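Local coordinates for protein GCN5-related N-acetyltransferase (Kribbella flavida, PDB 4H89) that probably transfers an acyl group, most likely acetyl from acetyl-CoA, as a member of the GCN5-related N-acetyltransferase family, its own substrate being unknown, at residues Y79-G84 against A124-A129. Sequence-based numbering, arbitrary orientation.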
loop_
_atom_site.group_PDB
_atom_site.type_symbol
_atom_site.label_atom_id
_atom_site.label_comp_id
_atom_site.label_asym_id
_atom_site.label_seq_id
_atom_site.Cartn_x
_atom_site.Cartn_y
_atom_site.Cartn_z
ATOM N N TYR A 79 -10.441 7.196 -1.398
ATOM C CA TYR A 79 -9.343 7.951 -2.012
ATOM C C TYR A 79 -8.815 7.117 -3.187
ATOM O O TYR A 79 -9.074 5.932 -3.241
ATOM C CB TYR A 79 -8.196 8.173 -0.955
ATOM C CG TYR A 79 -7.968 6.948 -0.094
ATOM C CD1 TYR A 79 -7.171 5.884 -0.500
ATOM C CD2 TYR A 79 -8.592 6.839 1.120
ATOM C CE1 TYR A 79 -7.043 4.717 0.281
ATOM C CE2 TYR A 79 -8.468 5.713 1.911
ATOM C CZ TYR A 79 -7.710 4.658 1.506
ATOM O OH TYR A 79 -7.638 3.552 2.336
ATOM N N PRO A 80 -7.991 7.689 -4.050
ATOM C CA PRO A 80 -7.343 6.853 -5.060
ATOM C C PRO A 80 -6.361 5.879 -4.404
ATOM O O PRO A 80 -5.592 6.269 -3.488
ATOM C CB PRO A 80 -6.618 7.871 -5.975
ATOM C CG PRO A 80 -7.287 9.192 -5.664
ATOM C CD PRO A 80 -7.646 9.099 -4.219
ATOM N N ASN A 81 -6.326 4.632 -4.844
ATOM C CA ASN A 81 -5.458 3.650 -4.226
ATOM C C ASN A 81 -4.004 3.922 -4.475
ATOM O O ASN A 81 -3.178 3.594 -3.648
ATOM C CB ASN A 81 -5.788 2.233 -4.671
ATOM C CG ASN A 81 -5.252 1.175 -3.699
ATOM O OD1 ASN A 81 -5.294 1.365 -2.469
ATOM N ND2 ASN A 81 -4.751 0.080 -4.226
ATOM N N ARG A 82 -3.699 4.464 -5.651
ATOM C CA ARG A 82 -2.359 4.796 -6.070
ATOM C C ARG A 82 -2.466 6.087 -6.880
ATOM O O ARG A 82 -3.488 6.389 -7.427
ATOM C CB ARG A 82 -1.759 3.679 -6.982
ATOM C CG ARG A 82 -1.542 2.399 -6.198
ATOM C CD ARG A 82 -1.003 1.201 -6.972
ATOM N NE ARG A 82 -0.314 0.345 -5.977
ATOM C CZ ARG A 82 -0.817 -0.743 -5.402
ATOM N NH1 ARG A 82 -0.112 -1.336 -4.443
ATOM N NH2 ARG A 82 -1.969 -1.297 -5.815
ATOM N N PRO A 83 -1.381 6.842 -6.929
ATOM C CA PRO A 83 -1.407 8.096 -7.676
ATOM C C PRO A 83 -1.135 7.879 -9.145
ATOM O O PRO A 83 -0.844 6.779 -9.604
ATOM C CB PRO A 83 -0.267 8.891 -7.033
ATOM C CG PRO A 83 0.700 7.840 -6.622
ATOM C CD PRO A 83 -0.150 6.665 -6.167
ATOM N N GLY A 84 -1.214 8.964 -9.892
ATOM C CA GLY A 84 -0.831 8.951 -11.290
ATOM C C GLY A 84 -1.526 7.880 -12.108
ATOM O O GLY A 84 -2.746 7.814 -12.185
ATOM N N ALA A 124 -12.631 1.029 -10.701
ATOM C CA ALA A 124 -12.593 -0.121 -9.814
ATOM C C ALA A 124 -12.295 0.366 -8.410
ATOM O O ALA A 124 -11.957 1.512 -8.206
ATOM C CB ALA A 124 -11.540 -1.107 -10.280
ATOM N N ILE A 125 -12.447 -0.573 -7.489
ATOM C CA ILE A 125 -12.100 -0.386 -6.084
ATOM C C ILE A 125 -11.246 -1.571 -5.637
ATOM O O ILE A 125 -11.526 -2.709 -5.973
ATOM C CB ILE A 125 -13.337 -0.340 -5.176
ATOM C CG1 ILE A 125 -14.362 0.664 -5.678
ATOM C CG2 ILE A 125 -12.961 0.026 -3.746
ATOM C CD1 ILE A 125 -15.755 0.528 -5.079
ATOM N N GLN A 126 -10.203 -1.294 -4.873
ATOM C CA GLN A 126 -9.306 -2.321 -4.368
ATOM C C GLN A 126 -9.140 -2.129 -2.866
ATOM O O GLN A 126 -8.933 -1.001 -2.405
ATOM C CB GLN A 126 -7.946 -2.167 -5.062
ATOM C CG GLN A 126 -6.866 -3.113 -4.621
ATOM C CD GLN A 126 -5.638 -3.006 -5.454
ATOM O OE1 GLN A 126 -5.687 -2.643 -6.658
ATOM N NE2 GLN A 126 -4.516 -3.355 -4.862
ATOM N N PHE A 127 -9.194 -3.235 -2.116
ATOM C CA PHE A 127 -8.790 -3.259 -0.697
ATOM C C PHE A 127 -7.481 -4.050 -0.651
ATOM O O PHE A 127 -7.449 -5.212 -1.029
ATOM C CB PHE A 127 -9.867 -3.934 0.191
ATOM C CG PHE A 127 -11.188 -3.243 0.190
ATOM C CD1 PHE A 127 -11.343 -1.883 -0.156
ATOM C CD2 PHE A 127 -12.328 -3.960 0.473
ATOM C CE1 PHE A 127 -12.595 -1.261 -0.101
ATOM C CE2 PHE A 127 -13.569 -3.377 0.552
ATOM C CZ PHE A 127 -13.722 -2.020 0.238
ATOM N N ASN A 128 -6.413 -3.409 -0.179
ATOM C CA ASN A 128 -5.102 -3.997 -0.263
ATOM C C ASN A 128 -4.844 -5.117 0.715
ATOM O O ASN A 128 -3.991 -5.965 0.461
ATOM C CB ASN A 128 -4.067 -2.899 -0.069
ATOM C CG ASN A 128 -4.280 -1.810 -1.050
ATOM O OD1 ASN A 128 -4.213 -2.078 -2.264
ATOM N ND2 ASN A 128 -4.727 -0.616 -0.560
ATOM N N ALA A 129 -5.545 -5.088 1.850
ATOM C CA ALA A 129 -5.251 -5.992 2.937
ATOM C C ALA A 129 -6.462 -6.192 3.809
ATOM O O ALA A 129 -6.854 -5.329 4.593
ATOM C CB ALA A 129 -4.120 -5.442 3.769
HETATM O O HOH W 1 -4.212 -0.375 -7.076
#
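Asn81 laps its amide edge to edge against that of Asn128, tip to tip, the planes 10° apart. Two hydrogen bonds close a cyclic amide-amide pair: Asn128 ND2 gives a nearly straight bond to Asn81 OD1 (2.8 Å), and Asn81 ND2 returns one to Asn128 OD1 (3.0 Å). Each donor lies in the carbonyl plane on a lone pair, so each amide fixes the other's rotation. Asn81 CG, anti to the backbone N (chi1 -160°), carries the amide from the loop after strand 72-80 across to Asn128. Gln126, its chain extended, crosses Asn81 at about a right angle and sets CD 3.4 Å from Asn81 ND2. A water accepts hydrogen bonds from Asn81 ND2 and Arg82 NH2 and donates one to Gln126 OE1 (2.7 Å), so Asn81 ND2 serves two acceptors. An alanine in place of Asn81 would remove both hydrogen bonds to Asn128 and one of the water's three partners, and would probably leave Asn128 and the water less firmly held. Arg82 also packs on Ala129 of the second subunit, placing the cluster beside the dimer interface. The amide pair joins the loop after strand 72-80 to the break in strand 124-131, across the intervening strand 89-96 of the GNAT mixed sheet.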